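PDB 5DE0: deferrochelatase from Vibrio cholerae, which binds heme b and, as a member of the dye-decolorizing peroxidase family, probably acts as a peroxidase. Local coordinates for residues 112-115 with 116-120; 205-208 with 209-213. All blocks are in the same frame, centred on the assembly; numbering follows the deposited sequence.

Contact 1: residues 112-115 with 116-120; sequences YTLR and KGISD
Three successive i to i+4 bonds satisfy the carbonyls of Y112, T113 and L114 in the last turn of helix 108-117. K116 N to Y112 O is 2.9 Å and fairly straight, at 162° about the hydrogen. G117 N reaches T113 O over the same 2.9 Å, but at 132° and from above the carbonyl plane. I118 N closes the series on L114 O at 3.2 Å. The next pair fails: S119 N lies 3.2 Å from R115 O with a poor angle, in keeping with I118 being the first residue to leave helical backbone angles. Among the side chains, T113 OG1 is satisfied by L109 O, one turn back, and R115 NH1 makes a weak hydrogen bond to M142 O of the second subunit. The i to i+4 spacing, with both CG atoms anti to the backbone N, lets Y112 and K116 run alongside; K116 CB lies over one ring face, displaced toward the rim, 4.2 Å from the Y112 ring centroid, in a CH-pi contact. L114 and I118 meet obliquely, CD1 to CG2 at 3.9 Å. The chemistry implies a helix end with three carbonyls paired, its side chains divided between helix 40-50 and the sheet of its own chain and the second subunit, which Y112, L114, R115 and I118 meet.

Contact 2: residues 205-208 with 209-213; sequences SVEL and ENVPA
V211 turns one methyl, CG2, back on E207 and L208, and the closest side-chain contacts between residues not adjacent in sequence run through that methyl. Its CG1 is anti to the backbone N (chi1 177°), which leaves CG2 beside that nitrogen and facing the preceding residues. There V211 CG2 lies 3.3 Å from L208 O and 3.4 Å from E207 OE2, while E207 CG comes to 3.6 Å. These are van der Waals contacts of a methyl with a carbonyl, a carboxylate oxygen and a methylene. The E207 chain is fully extended through chi1 and chi2 and crosses V211 at about a right angle; OE2 is the carboxylate oxygen at the methyl. L208 differs, with CG anti to its carbonyl carbon, and offers V211 CG2 just a loose apolar approach from CB at 4.4 Å. E209, with helical backbone angles (-64°/-39°) among extended neighbours, turns the chain so that V211 returns to E207 and L208.

The backbone adds no hydrogen bond between the two halves: L208 O and N210 N, 3.4 Å apart, have a poor angle. The start of the same loop meets this stretch: L208 pairs with G199 through the backbone, V206 O accepts from T201 OG1, and E207 packs on R200. With the E207 side chain about 6 Å from the heme, the arrangement is that of an irregular surface loop between helices 191-198 and 216-220, passing near the heme site of a DyP-type peroxidase.

In the fold
Contact 1 comes first along the chain, in the N-terminal part of the DyP-type peroxidase, and contact 2 follows in the C-terminal part. Their centres are 44 Å apart, on opposite sides of the chain's centre, and their nearest atoms are about 31 Å apart, so neither touches the other. Residues 112-120 end helix 108-117, which packs on strands 18-26 and 125-134 and meets the second subunit. Residues 205-213 belong to a loop that no other chain of the assembly touches. The chain holds two antiparallel four-stranded sheets of the same strand order, 2-3-1-4, as in the ferredoxin-like fold of the dimeric alpha-beta barrel clan. Dimer packing and the heme-proximal surface loop are well separated.

Contact 1: residues 112-115 with 116-120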
loop_
_atom_site.group_PDB
_atom_site.type_symbol
_atom_site.label_atom_id
_atom_site.label_comp_id
_atom_site.label_asym_id
_atom_site.label_seq_id
_atom_site.Cartn_x
_atom_site.Cartn_y
_atom_site.Cartn_z
ATOM N N TYR B 112 -7.696 2.197 -8.645
ATOM C CA TYR B 112 -8.901 2.457 -9.428
ATOM C C TYR B 112 -8.908 1.669 -10.731
ATOM O O TYR B 112 -9.944 1.150 -11.142
ATOM C CB TYR B 112 -9.049 3.952 -9.728
ATOM C CG TYR B 112 -10.187 4.269 -10.678
ATOM C CD1 TYR B 112 -11.498 4.338 -10.222
ATOM C CD2 TYR B 112 -9.950 4.495 -12.030
ATOM C CE1 TYR B 112 -12.542 4.623 -11.085
ATOM C CE2 TYR B 112 -10.987 4.781 -12.899
ATOM C CZ TYR B 112 -12.280 4.843 -12.423
ATOM O OH TYR B 112 -13.314 5.127 -13.288
ATOM N N THR B 113 -7.752 1.591 -11.383
ATOM C CA THR B 113 -7.643 0.891 -12.660
ATOM C C THR B 113 -7.957 -0.592 -12.499
ATOM O O THR B 113 -8.622 -1.191 -13.345
ATOM C CB THR B 113 -6.240 1.053 -13.274
ATOM O OG1 THR B 113 -5.971 2.443 -13.491
ATOM C CG2 THR B 113 -6.142 0.311 -14.600
ATOM N N LEU B 114 -7.490 -1.176 -11.401
ATOM C CA LEU B 114 -7.726 -2.590 -11.142
ATOM C C LEU B 114 -9.173 -2.850 -10.735
ATOM O O LEU B 114 -9.801 -3.778 -11.239
ATOM C CB LEU B 114 -6.776 -3.106 -10.059
ATOM C CG LEU B 114 -6.914 -4.594 -9.732
ATOM C CD1 LEU B 114 -6.737 -5.435 -10.988
ATOM C CD2 LEU B 114 -5.916 -5.005 -8.663
ATOM N N ARG B 115 -9.699 -2.029 -9.828
ATOM C CA ARG B 115 -11.073 -2.199 -9.357
ATOM C C ARG B 115 -12.077 -2.019 -10.490
ATOM O O ARG B 115 -12.957 -2.853 -10.689
ATOM C CB ARG B 115 -11.389 -1.216 -8.225
ATOM C CG ARG B 115 -12.786 -1.401 -7.636
ATOM C CD ARG B 115 -13.087 -0.407 -6.522
ATOM N NE ARG B 115 -13.244 0.958 -7.017
ATOM C CZ ARG B 115 -13.649 1.983 -6.271
ATOM N NH1 ARG B 115 -13.944 1.799 -4.991
ATOM N NH2 ARG B 115 -13.763 3.191 -6.806
ATOM N N LYS B 116 -11.934 -0.926 -11.231
ATOM C CA LYS B 116 -12.823 -0.625 -12.348
ATOM C C LYS B 116 -12.610 -1.593 -13.509
ATOM O O LYS B 116 -13.558 -1.968 -14.200
ATOM C CB LYS B 116 -12.608 0.817 -12.820
ATOM C CG LYS B 116 -13.469 1.239 -13.995
ATOM C CD LYS B 116 -14.934 1.312 -13.606
ATOM C CE LYS B 116 -15.774 1.874 -14.741
ATOM N NZ LYS B 116 -17.211 1.980 -14.362
ATOM N N GLY B 117 -11.361 -1.999 -13.712
ATOM C CA GLY B 117 -11.004 -2.852 -14.832
ATOM C C GLY B 117 -11.539 -4.271 -14.762
ATOM O O GLY B 117 -11.795 -4.890 -15.792
ATOM N N ILE B 118 -11.705 -4.793 -13.551
ATOM C CA ILE B 118 -12.151 -6.173 -13.377
ATOM C C ILE B 118 -13.523 -6.252 -12.714
ATOM O O ILE B 118 -13.956 -7.327 -12.300
ATOM C CB ILE B 118 -11.150 -6.996 -12.535
ATOM C CG1 ILE B 118 -11.202 -6.576 -11.066
ATOM C CG2 ILE B 118 -9.743 -6.867 -13.098
ATOM C CD1 ILE B 118 -10.343 -7.418 -10.154
ATOM N N SER B 119 -14.198 -5.109 -12.623
ATOM C CA SER B 119 -15.475 -5.009 -11.921
ATOM C C SER B 119 -16.516 -6.009 -12.427
ATOM O O SER B 119 -17.256 -6.592 -11.636
ATOM C CB SER B 119 -16.028 -3.587 -12.036
ATOM O OG SER B 119 -17.211 -3.438 -11.270
ATOM N N ASP B 120 -16.562 -6.212 -13.741
ATOM C CA ASP B 120 -17.551 -7.101 -14.342
ATOM C C ASP B 120 -17.134 -8.573 -14.316
ATOM O O ASP B 120 -17.970 -9.462 -14.478
ATOM C CB ASP B 120 -17.835 -6.680 -15.786
ATOM C CG ASP B 120 -18.558 -5.350 -15.877
ATOM O OD1 ASP B 120 -19.186 -4.940 -14.877
ATOM O OD2 ASP B 120 -18.502 -4.717 -16.952
#

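Contact 2: residues 205-208 with 209-213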
loop_
_atom_site.group_PDB
_atom_site.type_symbol
_atom_site.label_atom_id
_atom_site.label_comp_id
_atom_site.label_asym_id
_atom_site.label_seq_id
_atom_site.Cartn_x
_atom_site.Cartn_y
_atom_site.Cartn_z
ATOM N N SER B 205 26.567 3.616 -5.629
ATOM C CA SER B 205 26.346 2.516 -6.568
ATOM C C SER B 205 27.436 2.391 -7.633
ATOM O O SER B 205 27.150 2.085 -8.792
ATOM C CB SER B 205 24.978 2.669 -7.241
ATOM O OG SER B 205 24.643 1.514 -7.990
ATOM N N VAL B 206 28.681 2.631 -7.242
ATOM C CA VAL B 206 29.806 2.436 -8.147
ATOM C C VAL B 206 30.291 0.994 -8.045
ATOM O O VAL B 206 30.519 0.487 -6.946
ATOM C CB VAL B 206 30.961 3.405 -7.839
ATOM C CG1 VAL B 206 32.151 3.127 -8.747
ATOM C CG2 VAL B 206 30.495 4.845 -7.991
ATOM N N GLU B 207 30.431 0.335 -9.192
ATOM C CA GLU B 207 30.842 -1.064 -9.228
ATOM C C GLU B 207 32.211 -1.264 -8.585
ATOM O O GLU B 207 33.136 -0.486 -8.821
ATOM C CB GLU B 207 30.862 -1.580 -10.669
ATOM C CG GLU B 207 31.263 -3.044 -10.792
ATOM C CD GLU B 207 31.333 -3.519 -12.231
ATOM O OE1 GLU B 207 30.884 -2.776 -13.129
ATOM O OE2 GLU B 207 31.840 -4.637 -12.465
ATOM N N LEU B 208 32.328 -2.305 -7.766
ATOM C CA LEU B 208 33.590 -2.634 -7.118
ATOM C C LEU B 208 34.640 -3.032 -8.149
ATOM O O LEU B 208 34.316 -3.639 -9.170
ATOM C CB LEU B 208 33.399 -3.764 -6.105
ATOM C CG LEU B 208 32.472 -3.485 -4.923
ATOM C CD1 LEU B 208 32.423 -4.684 -3.987
ATOM C CD2 LEU B 208 32.910 -2.235 -4.177
ATOM N N GLU B 209 35.895 -2.687 -7.876
ATOM C CA GLU B 209 36.995 -3.034 -8.768
ATOM C C GLU B 209 37.146 -4.551 -8.849
ATOM O O GLU B 209 37.403 -5.108 -9.919
ATOM C CB GLU B 209 38.296 -2.385 -8.295
ATOM C CG GLU B 209 39.473 -2.605 -9.237
ATOM C CD GLU B 209 39.247 -2.015 -10.623
ATOM O OE1 GLU B 209 38.480 -1.036 -10.749
ATOM O OE2 GLU B 209 39.843 -2.534 -11.590
ATOM N N ASN B 210 36.971 -5.212 -7.710
ATOM C CA ASN B 210 36.969 -6.667 -7.659
ATOM C C ASN B 210 35.585 -7.183 -7.277
ATOM O O ASN B 210 35.260 -7.302 -6.095
ATOM C CB ASN B 210 38.024 -7.174 -6.671
ATOM C CG ASN B 210 38.296 -8.663 -6.811
ATOM O OD1 ASN B 210 37.379 -9.464 -6.992
ATOM N ND2 ASN B 210 39.568 -9.038 -6.734
ATOM N N VAL B 211 34.773 -7.480 -8.286
ATOM C CA VAL B 211 33.430 -8.008 -8.071
ATOM C C VAL B 211 33.471 -9.505 -7.796
ATOM O O VAL B 211 33.881 -10.283 -8.658
ATOM C CB VAL B 211 32.518 -7.746 -9.285
ATOM C CG1 VAL B 211 31.148 -8.379 -9.074
ATOM C CG2 VAL B 211 32.389 -6.256 -9.541
ATOM N N PRO B 212 33.050 -9.915 -6.588
ATOM C CA PRO B 212 33.015 -11.337 -6.231
ATOM C C PRO B 212 32.108 -12.109 -7.178
ATOM O O PRO B 212 31.077 -11.578 -7.591
ATOM C CB PRO B 212 32.450 -11.336 -4.805
ATOM C CG PRO B 212 32.714 -9.961 -4.290
ATOM C CD PRO B 212 32.593 -9.059 -5.480
ATOM N N ALA B 213 32.490 -13.333 -7.522
ATOM C CA ALA B 213 31.699 -14.137 -8.445
ATOM C C ALA B 213 30.363 -14.529 -7.823
ATOM O O ALA B 213 29.371 -14.711 -8.528
ATOM C CB ALA B 213 32.470 -15.371 -8.865
#